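Local atomic coordinates of transcriptional regulator (Saccharomonospora viridis, PDB entry 4KWA), a protein that probably acts as a TetR-family transcriptional repressor, binding regulatory DNA through a helix-turn-helix and holding choline in its C-terminal domain. Residues 5-10 with 40-45; 22-27 with 48-52; 56-60 with 98-102; 158-163 with 178-182. All blocks are in the same frame, centred on the assembly; numbering follows the deposited sequence. Where two conformers were deposited one is given.

Interaction 1 of 4, residues 5-10 with 40-45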
# COMPACT_ATOMS: atom_id res chain seq x y z
N ALA A 5 -12.95 -20.01 -22.84
CA ALA A 5 -13.24 -18.61 -23.17
C ALA A 5 -13.07 -17.76 -21.90
O ALA A 5 -12.40 -16.73 -21.93
CB ALA A 5 -14.64 -18.47 -23.73
N ARG A 6 -13.60 -18.23 -20.77
CA ARG A 6 -13.47 -17.51 -19.48
C ARG A 6 -12.04 -17.28 -19.01
O ARG A 6 -11.64 -16.17 -18.56
CB ARG A 6 -14.23 -18.25 -18.34
CG ARG A 6 -15.74 -18.11 -18.32
CD ARG A 6 -16.38 -18.85 -17.13
NE ARG A 6 -16.34 -18.06 -15.91
CZ ARG A 6 -15.38 -18.07 -14.99
NH1 ARG A 6 -15.47 -17.21 -13.98
NH2 ARG A 6 -14.30 -18.87 -15.06
N ARG A 7 -11.24 -18.34 -19.00
CA ARG A 7 -9.88 -18.22 -18.57
C ARG A 7 -9.09 -17.19 -19.39
O ARG A 7 -8.30 -16.43 -18.87
CB ARG A 7 -9.23 -19.60 -18.79
CG ARG A 7 -7.85 -19.74 -18.20
CD ARG A 7 -7.14 -20.98 -18.70
NE ARG A 7 -6.83 -20.87 -20.14
CZ ARG A 7 -5.82 -20.14 -20.64
NH1 ARG A 7 -5.07 -19.37 -19.82
NH2 ARG A 7 -5.61 -20.11 -21.96
N ARG A 8 -9.27 -17.23 -20.72
CA ARG A 8 -8.57 -16.31 -21.61
C ARG A 8 -8.96 -14.86 -21.35
O ARG A 8 -8.11 -14.01 -21.25
CB ARG A 8 -8.68 -16.74 -23.09
CG ARG A 8 -7.52 -17.70 -23.47
CD ARG A 8 -7.52 -18.32 -24.88
NE ARG A 8 -7.59 -17.34 -25.96
CZ ARG A 8 -8.70 -17.00 -26.63
NH1 ARG A 8 -8.65 -16.04 -27.59
NH2 ARG A 8 -9.87 -17.61 -26.36
N ILE A 9 -10.26 -14.63 -21.16
CA ILE A 9 -10.71 -13.30 -20.80
C ILE A 9 -10.06 -12.84 -19.54
O ILE A 9 -9.56 -11.70 -19.44
CB ILE A 9 -12.25 -13.25 -20.62
CG1 ILE A 9 -12.99 -13.47 -21.92
CG2 ILE A 9 -12.66 -11.91 -20.03
CD1 ILE A 9 -14.48 -13.71 -21.79
N LEU A 10 -10.06 -13.70 -18.52
CA LEU A 10 -9.45 -13.35 -17.23
C LEU A 10 -7.99 -13.13 -17.26
O LEU A 10 -7.49 -12.22 -16.64
CB LEU A 10 -9.81 -14.38 -16.16
CG LEU A 10 -11.28 -14.44 -15.81
CD1 LEU A 10 -11.45 -15.58 -14.84
CD2 LEU A 10 -11.80 -13.15 -15.25
N THR A 40 -19.76 -11.50 -25.80
CA THR A 40 -19.20 -12.72 -25.18
C THR A 40 -18.67 -12.41 -23.80
O THR A 40 -18.82 -13.23 -22.83
CB THR A 40 -18.01 -13.23 -26.01
OG1 THR A 40 -18.45 -13.52 -27.32
CG2 THR A 40 -17.42 -14.50 -25.36
N ILE A 41 -17.89 -11.33 -23.76
CA ILE A 41 -17.35 -10.90 -22.48
C ILE A 41 -18.46 -10.58 -21.48
O ILE A 41 -18.43 -11.06 -20.35
CB ILE A 41 -16.40 -9.68 -22.57
CG1 ILE A 41 -15.27 -9.83 -23.62
CG2 ILE A 41 -15.86 -9.40 -21.21
CD1 ILE A 41 -14.54 -11.12 -23.57
N HIS A 42 -19.45 -9.80 -21.92
CA HIS A 42 -20.60 -9.43 -21.03
C HIS A 42 -21.36 -10.69 -20.54
O HIS A 42 -21.80 -10.82 -19.37
CB HIS A 42 -21.53 -8.45 -21.75
CG HIS A 42 -20.87 -7.18 -22.25
ND1 HIS A 42 -20.12 -6.35 -21.44
CD2 HIS A 42 -20.97 -6.54 -23.44
CE1 HIS A 42 -19.76 -5.28 -22.13
NE2 HIS A 42 -20.23 -5.38 -23.36
N TYR A 43 -21.42 -11.69 -21.42
CA TYR A 43 -22.10 -12.94 -21.06
C TYR A 43 -21.46 -13.62 -19.90
O TYR A 43 -22.14 -13.97 -18.94
CB TYR A 43 -22.19 -13.85 -22.27
CG TYR A 43 -22.80 -15.21 -22.03
CD1 TYR A 43 -24.16 -15.35 -21.69
CD2 TYR A 43 -22.06 -16.37 -22.28
CE1 TYR A 43 -24.74 -16.62 -21.51
CE2 TYR A 43 -22.63 -17.63 -22.12
CZ TYR A 43 -23.98 -17.76 -21.76
OH TYR A 43 -24.54 -19.05 -21.65
N HIS A 44 -20.14 -13.64 -19.87
CA HIS A 44 -19.52 -14.29 -18.74
C HIS A 44 -19.36 -13.38 -17.53
O HIS A 44 -19.45 -13.83 -16.39
CB HIS A 44 -18.19 -14.84 -19.14
CG HIS A 44 -18.28 -15.99 -20.09
ND1 HIS A 44 -17.79 -15.93 -21.38
CD2 HIS A 44 -18.86 -17.21 -19.95
CE1 HIS A 44 -18.03 -17.08 -21.99
NE2 HIS A 44 -18.69 -17.86 -21.15
N PHE A 45 -19.20 -12.09 -17.77
CA PHE A 45 -18.94 -11.14 -16.70
C PHE A 45 -19.74 -9.86 -16.96
O PHE A 45 -19.24 -8.93 -17.61
CB PHE A 45 -17.43 -10.83 -16.72
CG PHE A 45 -16.58 -12.08 -16.69
CD1 PHE A 45 -15.86 -12.49 -17.80
CD2 PHE A 45 -16.44 -12.80 -15.49
CE1 PHE A 45 -15.05 -13.60 -17.76
CE2 PHE A 45 -15.65 -13.93 -15.47
CZ PHE A 45 -14.96 -14.32 -16.61
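R6 and H44 meet where helix 38-44, the second helix of the predicted TetR helix-turn-helix, packs against helix 2-20. The local axes lie 10.6 Å apart and are turned by 101°, so the helices cross almost perpendicularly. R6 lays its CG over one face of the imidazole, 3.9 Å from the centroid of the H44 ring and 23° off its normal, a CH-pi contact. The other face of the same ring is backed by Y43 CD2, and A5 CB approaches H44 CE1 to 4.1 Å.

Next to H44 in sequence, F45, the first residue beyond the helix, supplies the larger apolar surface. I9 CG2 touches F45 CE1 at 3.7 Å and L10 CD2 touches F45 CZ at 3.6 Å, both approaching the ring obliquely. No hydrogen bond joins the segments, so their fit rests on packing.

Outside the two segments, I51 and E54 of helix 48-71 also pack on F45, and I51 and I27 touch I41. T40 OG1 is hydrogen-bonded to S37 OG. R6 finishes with a bend at chi3 (83°), which swings its guanidinium round to the phenyl: NH1 of R6 lies at the ring edge, 3.6 Å from F45 CE2.

Interaction 2 of 4, residues 22-27 with 48-52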
# COMPACT_ATOMS: atom_id res chain seq x y z
N TYR A 22 -7.21 -0.64 -13.74
CA TYR A 22 -8.56 -1.12 -13.82
C TYR A 22 -9.54 -0.15 -14.41
O TYR A 22 -10.32 -0.52 -15.29
CB TYR A 22 -9.05 -1.47 -12.40
CG TYR A 22 -10.48 -1.81 -12.37
CD1 TYR A 22 -10.95 -3.01 -12.89
CD2 TYR A 22 -11.38 -0.99 -11.74
CE1 TYR A 22 -12.28 -3.33 -12.85
CE2 TYR A 22 -12.73 -1.34 -11.68
CZ TYR A 22 -13.15 -2.51 -12.21
OH TYR A 22 -14.49 -2.81 -12.19
N HIS A 23 -9.48 1.12 -14.01
CA HIS A 23 -10.48 2.13 -14.55
C HIS A 23 -10.21 2.62 -15.98
O HIS A 23 -11.06 3.30 -16.62
CB HIS A 23 -10.66 3.27 -13.56
CG HIS A 23 -11.27 2.80 -12.24
ND1 HIS A 23 -12.61 2.54 -12.09
CD2 HIS A 23 -10.70 2.57 -11.03
CE1 HIS A 23 -12.85 2.16 -10.83
NE2 HIS A 23 -11.70 2.20 -10.16
N ASN A 24 -9.01 2.33 -16.46
CA ASN A 24 -8.58 2.67 -17.80
C ASN A 24 -8.74 1.53 -18.74
O ASN A 24 -8.45 1.67 -19.89
CB ASN A 24 -7.14 3.15 -17.81
CG ASN A 24 -6.94 4.33 -16.90
OD1 ASN A 24 -7.72 5.24 -16.95
ND2 ASN A 24 -5.95 4.28 -16.04
N VAL A 25 -9.10 0.36 -18.24
CA VAL A 25 -9.34 -0.74 -19.14
C VAL A 25 -10.81 -0.83 -19.55
O VAL A 25 -11.69 -1.01 -18.71
CB VAL A 25 -9.01 -2.04 -18.46
CG1 VAL A 25 -9.50 -3.20 -19.31
CG2 VAL A 25 -7.54 -2.16 -18.24
N ARG A 26 -11.09 -0.75 -20.85
CA ARG A 26 -12.41 -0.86 -21.32
C ARG A 26 -12.65 -2.27 -21.82
O ARG A 26 -11.73 -2.98 -22.22
CB ARG A 26 -12.67 0.22 -22.43
CG ARG A 26 -12.72 1.60 -21.78
CD ARG A 26 -12.60 2.78 -22.69
NE ARG A 26 -12.63 4.00 -21.88
CZ ARG A 26 -11.56 4.56 -21.29
NH1 ARG A 26 -11.74 5.67 -20.58
NH2 ARG A 26 -10.32 4.05 -21.39
N ILE A 27 -13.90 -2.65 -21.92
CA ILE A 27 -14.24 -3.99 -22.40
C ILE A 27 -13.71 -4.25 -23.83
O ILE A 27 -13.23 -5.35 -24.15
CB ILE A 27 -15.74 -4.26 -22.37
CG1 ILE A 27 -16.27 -4.13 -20.90
CG2 ILE A 27 -16.09 -5.65 -22.94
CD1 ILE A 27 -15.48 -4.88 -19.85
N LYS A 48 -17.96 -4.88 -15.13
CA LYS A 48 -16.54 -4.78 -15.06
C LYS A 48 -16.04 -5.30 -13.71
O LYS A 48 -15.00 -6.00 -13.63
CB LYS A 48 -16.22 -3.32 -15.22
CG LYS A 48 -14.88 -3.13 -15.76
CD LYS A 48 -14.66 -1.68 -15.95
CE LYS A 48 -13.18 -1.57 -16.22
NZ LYS A 48 -12.89 -0.13 -16.41
N LYS A 49 -16.74 -4.91 -12.62
CA LYS A 49 -16.34 -5.35 -11.26
C LYS A 49 -16.34 -6.82 -11.18
O LYS A 49 -15.60 -7.41 -10.37
CB LYS A 49 -17.27 -4.79 -10.13
CG LYS A 49 -17.10 -3.31 -9.86
CD LYS A 49 -18.06 -2.79 -8.78
CE LYS A 49 -19.53 -2.94 -9.14
NZ LYS A 49 -20.42 -2.29 -8.14
N ASP A 50 -17.19 -7.48 -11.95
CA ASP A 50 -17.11 -8.94 -11.94
C ASP A 50 -15.87 -9.45 -12.60
O ASP A 50 -15.34 -10.48 -12.14
CB ASP A 50 -18.28 -9.62 -12.60
CG ASP A 50 -19.39 -9.87 -11.64
OD1 ASP A 50 -19.84 -8.89 -10.98
OD2 ASP A 50 -19.77 -11.04 -11.51
N ILE A 51 -15.42 -8.80 -13.68
CA ILE A 51 -14.14 -9.22 -14.30
C ILE A 51 -12.99 -9.08 -13.25
O ILE A 51 -12.16 -9.99 -13.11
CB ILE A 51 -13.79 -8.43 -15.57
CG1 ILE A 51 -14.92 -8.57 -16.57
CG2 ILE A 51 -12.43 -8.93 -16.15
CD1 ILE A 51 -14.67 -7.81 -17.84
N LEU A 52 -12.96 -7.99 -12.49
CA LEU A 52 -11.91 -7.78 -11.48
C LEU A 52 -12.00 -8.87 -10.39
O LEU A 52 -11.00 -9.54 -10.08
CB LEU A 52 -12.02 -6.42 -10.82
CG LEU A 52 -11.03 -5.98 -9.72
CD1 LEU A 52 -9.62 -6.15 -10.19
CD2 LEU A 52 -11.25 -4.59 -9.21
O HOH W 1 -13.97 1.62 -14.25
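K48 reaches with its ammonium group into the turn 22-27, where two backbone carbonyls receive it: K48 NZ donates to V25 O at 2.7 Å and to Y22 O at 2.8 Å. Neither approach is in the plane of its peptide, the donor being tilted by 17° at Y22 O and by 27° at V25 O. A water accepts a third bond from K48 NZ at 3.0 Å and is itself hydrogen-bonded to H23 ND1. The opposite nitrogen of that imidazole, NE2, is bound to E108, and the H23 ring meets H23 of the second subunit.

The lysine gets there with an extended chain running alongside the Y22 ring in the opposite sense. Its NZ stands over the face, 4.7 Å from the centroid of the Y22 ring and 4° off the normal, a cation-pi geometry, while CE adds a CH-pi contact. On the opposite face L52 CD2 lies 4.0 Å from the centroid of the Y22 ring, so the phenol is sandwiched between the K48 CE/NZ end and the CD2 branch of L52. L52 CB also meets Y22 CE1 at 3.7 Å. Y22 OH comes close to K49 N, but the angle is too poor for a hydrogen bond.

Farther along, I27 CD1 packs on I51 CD1 at 3.6 Å, at the start of helix 27-34, for which R26 is the N-cap residue. The partners of K48 NZ would probably favour its charged form; the same bonds join the loop before helix 27-34 to the start of helix 48-71.

Interaction 3 of 4, residues 56-60 with 98-102; sequences LRRNV and EWSVW. With CHT (choline ion), chain E.
One flank of the choline pocket in this TetR-type regulator is built where V60 and L56 of helix 48-71 press on W102 of helix 94-109. V60 CG2 meets the indole at its edge, in plane, 3.4 Å from W102 CH2; L56 CD2 comes obliquely to W102 CZ3 at 4.0 Å and also touches V101 CG1 at 3.7 Å. The choline lies over one face of W102, its C7 4.0 Å from W102 CD1. The same methyl C7 sits over a face of W99, 3.7 Å from W99 CE2. Q88 and D160 complete the pocket, and W99 NE1 is hydrogen-bonded to Q88 O.

The polar link is N59 ND2 to E98 OE2, 2.7 Å long and nearly straight at 169°. The acceptor lies close to the N59 amide plane, whereas the amide meets the carboxylate from above, 46° out of plane. The same OE2 forms a salt bridge with R66. N59 OD1, by contrast, is buried with no polar partner in the model.

The local axes approach to 12.1 Å. W14 of helix 2-20 covers L56, N59 and V101, while Y119 of helix 113-139 touches W102.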
# COMPACT_ATOMS: atom_id res chain seq x y z
N LEU A 56 -9.20 -11.76 -9.83
CA LEU A 56 -8.45 -11.78 -8.55
C LEU A 56 -8.55 -13.23 -8.00
O LEU A 56 -7.57 -13.78 -7.50
CB LEU A 56 -9.08 -10.87 -7.54
CG LEU A 56 -8.96 -9.39 -7.84
CD1 LEU A 56 -9.84 -8.58 -6.93
CD2 LEU A 56 -7.53 -8.97 -7.65
N ARG A 57 -9.72 -13.81 -8.06
CA ARG A 57 -9.87 -15.15 -7.53
C ARG A 57 -8.95 -16.12 -8.24
O ARG A 57 -8.26 -16.95 -7.61
CB ARG A 57 -11.31 -15.61 -7.67
CG ARG A 57 -11.69 -16.81 -6.79
CD ARG A 57 -13.09 -17.32 -7.09
NE ARG A 57 -14.09 -16.25 -7.29
CZ ARG A 57 -14.66 -15.54 -6.33
NH1 ARG A 57 -15.61 -14.65 -6.63
NH2 ARG A 57 -14.34 -15.78 -5.07
N ARG A 58 -8.90 -16.00 -9.57
CA ARG A 58 -8.02 -16.88 -10.36
C ARG A 58 -6.55 -16.65 -10.01
O ARG A 58 -5.74 -17.59 -9.88
CB ARG A 58 -8.25 -16.70 -11.89
CG ARG A 58 -7.41 -17.69 -12.72
CD ARG A 58 -7.61 -17.42 -14.23
NE ARG A 58 -6.52 -18.00 -15.02
CZ ARG A 58 -5.40 -17.36 -15.38
NH1 ARG A 58 -5.18 -16.08 -15.05
NH2 ARG A 58 -4.48 -18.04 -16.08
N ASN A 59 -6.17 -15.40 -9.81
CA ASN A 59 -4.80 -15.16 -9.51
C ASN A 59 -4.41 -15.60 -8.14
O ASN A 59 -3.27 -16.02 -7.93
CB ASN A 59 -4.49 -13.67 -9.72
CG ASN A 59 -3.12 -13.34 -9.28
OD1 ASN A 59 -2.91 -13.07 -8.07
ND2 ASN A 59 -2.16 -13.60 -10.15
N VAL A 60 -5.30 -15.46 -7.17
CA VAL A 60 -4.97 -15.89 -5.77
C VAL A 60 -4.69 -17.36 -5.82
O VAL A 60 -3.76 -17.83 -5.18
CB VAL A 60 -6.10 -15.56 -4.77
CG1 VAL A 60 -6.08 -16.42 -3.48
CG2 VAL A 60 -6.14 -14.07 -4.52
N GLU A 98 1.23 -8.63 -10.43
CA GLU A 98 0.40 -8.92 -9.29
C GLU A 98 0.45 -7.78 -8.30
O GLU A 98 -0.60 -7.31 -7.84
CB GLU A 98 0.79 -10.26 -8.67
CG GLU A 98 0.45 -11.43 -9.59
CD GLU A 98 0.83 -12.78 -8.97
OE1 GLU A 98 1.45 -12.79 -7.91
OE2 GLU A 98 0.47 -13.82 -9.50
N TRP A 99 1.66 -7.24 -8.03
CA TRP A 99 1.74 -6.10 -7.17
C TRP A 99 0.91 -4.96 -7.68
O TRP A 99 0.24 -4.31 -6.89
CB TRP A 99 3.21 -5.67 -6.95
CG TRP A 99 3.91 -6.42 -5.84
CD1 TRP A 99 4.48 -7.63 -5.91
CD2 TRP A 99 3.97 -6.03 -4.45
NE1 TRP A 99 4.96 -8.02 -4.66
CE2 TRP A 99 4.66 -7.05 -3.75
CE3 TRP A 99 3.51 -4.93 -3.74
CZ2 TRP A 99 4.95 -6.97 -2.35
CZ3 TRP A 99 3.81 -4.84 -2.33
CH2 TRP A 99 4.53 -5.87 -1.66
N SER A 100 1.01 -4.70 -8.97
CA SER A 100 0.26 -3.61 -9.60
C SER A 100 -1.23 -3.73 -9.32
O SER A 100 -1.91 -2.73 -9.09
CB SER A 100 0.49 -3.55 -11.12
OG SER A 100 1.83 -3.25 -11.48
N VAL A 101 -1.75 -4.96 -9.37
CA VAL A 101 -3.13 -5.21 -9.12
C VAL A 101 -3.46 -5.10 -7.63
O VAL A 101 -4.52 -4.52 -7.30
CB VAL A 101 -3.52 -6.58 -9.64
CG1 VAL A 101 -4.95 -6.90 -9.20
CG2 VAL A 101 -3.36 -6.56 -11.16
N TRP A 102 -2.61 -5.68 -6.76
CA TRP A 102 -2.86 -5.57 -5.31
C TRP A 102 -2.93 -4.15 -4.82
O TRP A 102 -3.85 -3.85 -4.02
CB TRP A 102 -2.03 -6.49 -4.39
CG TRP A 102 -2.26 -7.95 -4.69
CD1 TRP A 102 -1.35 -8.81 -5.21
CD2 TRP A 102 -3.49 -8.71 -4.52
NE1 TRP A 102 -1.91 -10.07 -5.37
CE2 TRP A 102 -3.23 -10.02 -5.00
CE3 TRP A 102 -4.82 -8.39 -4.10
CZ2 TRP A 102 -4.19 -11.03 -4.96
CZ3 TRP A 102 -5.78 -9.40 -4.05
CH2 TRP A 102 -5.46 -10.71 -4.50
C4 CHT E . -0.71 -10.10 -0.45
C5 CHT E . 0.31 -10.27 -1.58
C6 CHT E . 0.79 -7.84 -1.76
C7 CHT E . 1.98 -9.44 -3.07
C8 CHT E . 2.32 -9.28 -0.63
O6 CHT E . -1.82 -10.94 -0.78
N1 CHT E . 1.34 -9.21 -1.74

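Interaction 4 of 4, residues 158-163 with 178-182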
# COMPACT_ATOMS: atom_id res chain seq x y z
N LEU A 158 5.80 -4.90 6.67
CA LEU A 158 7.09 -4.45 6.16
C LEU A 158 7.16 -4.75 4.65
O LEU A 158 7.54 -3.94 3.83
CB LEU A 158 8.20 -5.12 6.94
CG LEU A 158 9.64 -4.77 6.52
CD1 LEU A 158 9.90 -3.26 6.57
CD2 LEU A 158 10.66 -5.47 7.38
N ILE A 159 6.74 -5.95 4.32
CA ILE A 159 6.75 -6.35 2.94
C ILE A 159 5.93 -5.44 2.09
O ILE A 159 6.38 -5.02 1.01
CB ILE A 159 6.30 -7.80 2.77
CG1 ILE A 159 7.36 -8.77 3.31
CG2 ILE A 159 5.87 -8.03 1.30
CD1 ILE A 159 6.89 -10.18 3.49
N ASP A 160 4.68 -5.20 2.46
CA ASP A 160 3.78 -4.28 1.67
C ASP A 160 4.35 -2.84 1.53
O ASP A 160 4.37 -2.25 0.46
CB ASP A 160 2.41 -4.25 2.33
CG ASP A 160 1.63 -5.50 2.10
OD1 ASP A 160 1.96 -6.25 1.20
OD2 ASP A 160 0.68 -5.68 2.78
N GLY A 161 4.89 -2.30 2.60
CA GLY A 161 5.52 -1.02 2.58
C GLY A 161 6.72 -0.88 1.66
O GLY A 161 6.92 0.13 0.98
N LEU A 162 7.57 -1.87 1.70
CA LEU A 162 8.74 -1.92 0.84
C LEU A 162 8.29 -2.06 -0.55
O LEU A 162 8.86 -1.36 -1.44
CB LEU A 162 9.69 -3.07 1.28
CG LEU A 162 10.37 -2.84 2.66
CD1 LEU A 162 11.01 -4.18 2.99
CD2 LEU A 162 11.43 -1.74 2.50
N GLY A 163 7.23 -2.82 -0.82
CA GLY A 163 6.82 -2.96 -2.22
C GLY A 163 6.34 -1.73 -2.88
O GLY A 163 6.61 -1.45 -4.03
N MSE A 178 15.13 -4.21 -1.62
CA MSE A 178 14.04 -4.76 -0.81
C MSE A 178 14.42 -6.15 -0.29
O MSE A 178 14.12 -6.54 0.86
CB MSE A 178 12.79 -4.81 -1.75
CG MSE A 178 11.69 -5.59 -1.09
SE MSE A 178 10.00 -5.23 -2.08
CE MSE A 178 8.83 -6.32 -1.03
N ARG A 179 14.96 -6.95 -1.17
CA ARG A 179 15.43 -8.29 -0.83
C ARG A 179 16.42 -8.24 0.29
O ARG A 179 16.27 -8.94 1.24
CB ARG A 179 16.03 -9.04 -2.02
CG ARG A 179 16.34 -10.49 -1.73
CD ARG A 179 17.01 -11.22 -2.87
NE ARG A 179 16.14 -11.40 -4.01
CZ ARG A 179 16.26 -10.77 -5.16
NH1 ARG A 179 17.22 -9.92 -5.37
NH2 ARG A 179 15.42 -11.00 -6.13
N GLN A 180 17.42 -7.38 0.16
CA GLN A 180 18.46 -7.16 1.20
C GLN A 180 17.87 -6.69 2.55
O GLN A 180 18.18 -7.24 3.60
CB GLN A 180 19.51 -6.12 0.70
CG GLN A 180 20.79 -6.18 1.56
CD GLN A 180 21.98 -5.47 0.91
OE1 GLN A 180 23.14 -5.86 1.11
NE2 GLN A 180 21.70 -4.47 0.09
N HIS A 181 17.00 -5.69 2.48
CA HIS A 181 16.34 -5.21 3.69
C HIS A 181 15.57 -6.32 4.43
O HIS A 181 15.60 -6.46 5.66
CB HIS A 181 15.41 -4.02 3.32
CG HIS A 181 14.86 -3.33 4.52
ND1 HIS A 181 15.37 -2.12 4.99
CD2 HIS A 181 14.00 -3.75 5.48
CE1 HIS A 181 14.79 -1.81 6.13
NE2 HIS A 181 13.93 -2.76 6.44
N LEU A 182 14.78 -7.10 3.69
CA LEU A 182 13.98 -8.17 4.26
C LEU A 182 14.85 -9.33 4.81
O LEU A 182 14.58 -9.82 5.90
CB LEU A 182 12.98 -8.69 3.22
CG LEU A 182 11.76 -7.80 2.94
CD1 LEU A 182 10.98 -8.25 1.70
CD2 LEU A 182 10.88 -7.75 4.18
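H181 is a polar group shared between subunits: while its ring rests on L162 and L158, its ND1 is hydrogen-bonded to E150 and its NE2 to R154, both of the second subunit. L162 CD2 lies over one face of the imidazole, offset toward the rim, and L162 CD1 approaches H181 CD2 at 3.9 Å. L158 CD1 comes obliquely, 4.1 Å from H181 NE2. Bonds at both nitrogens would be expected to fix the rotation of the ring.

The rest of the contact is apolar. The CD1 branch of L162 slides past L182 in the opposite direction and meets L182 CG at 3.7 Å. L182 CD2 then bridges to I159 CG1 at 3.8 Å and to L158 CD2 at 3.9 Å, so this methyl touches three residues of helix 148-168: L158, I159 and L162.

M178, present as selenomethionine, closes the other end. CG anti to the backbone N (chi1 170°) starts a fully extended chain that crosses I159 at about a right angle and brings CE to within 3.4 Å of I159 O. Its SE lies 3.9 Å from G163 CA, where the glycine presents no side chain.

The two short segments run nearly antiparallel, their directions 156° apart, and their axes come within 10.7 Å. D160 leaves the helix away from this packing, and it touches the bound choline. Together with the bonds of H181 to the second subunit, this is the helix pair that TetR-family regulators typically use to form a four-helix dimer interface.

Interactions 1 and 2, 12 Å apart (distances here run centre to centre), belong to the predicted DNA-binding end and interleave along the chain. They touch through F45 and I51, so helices 2-20, 38-44 and 48-71 share one core. Interaction 3, 13 Å from interaction 2, uses a later part of helix 48-71, which thereby runs from the helix-turn-helix to the choline pocket. Interaction 4 comes last in sequence, 19 Å from interaction 3 but meeting it where W99 packs on I159, D160 and G163; it lies 35 Å from interaction 1, across the chain's centre. Interactions 2 and 4 both touch the second subunit, and the pocket adjoins the interface at interaction 4. Helix 48-71 offers a plausible route from ligand to DNA-binding domain.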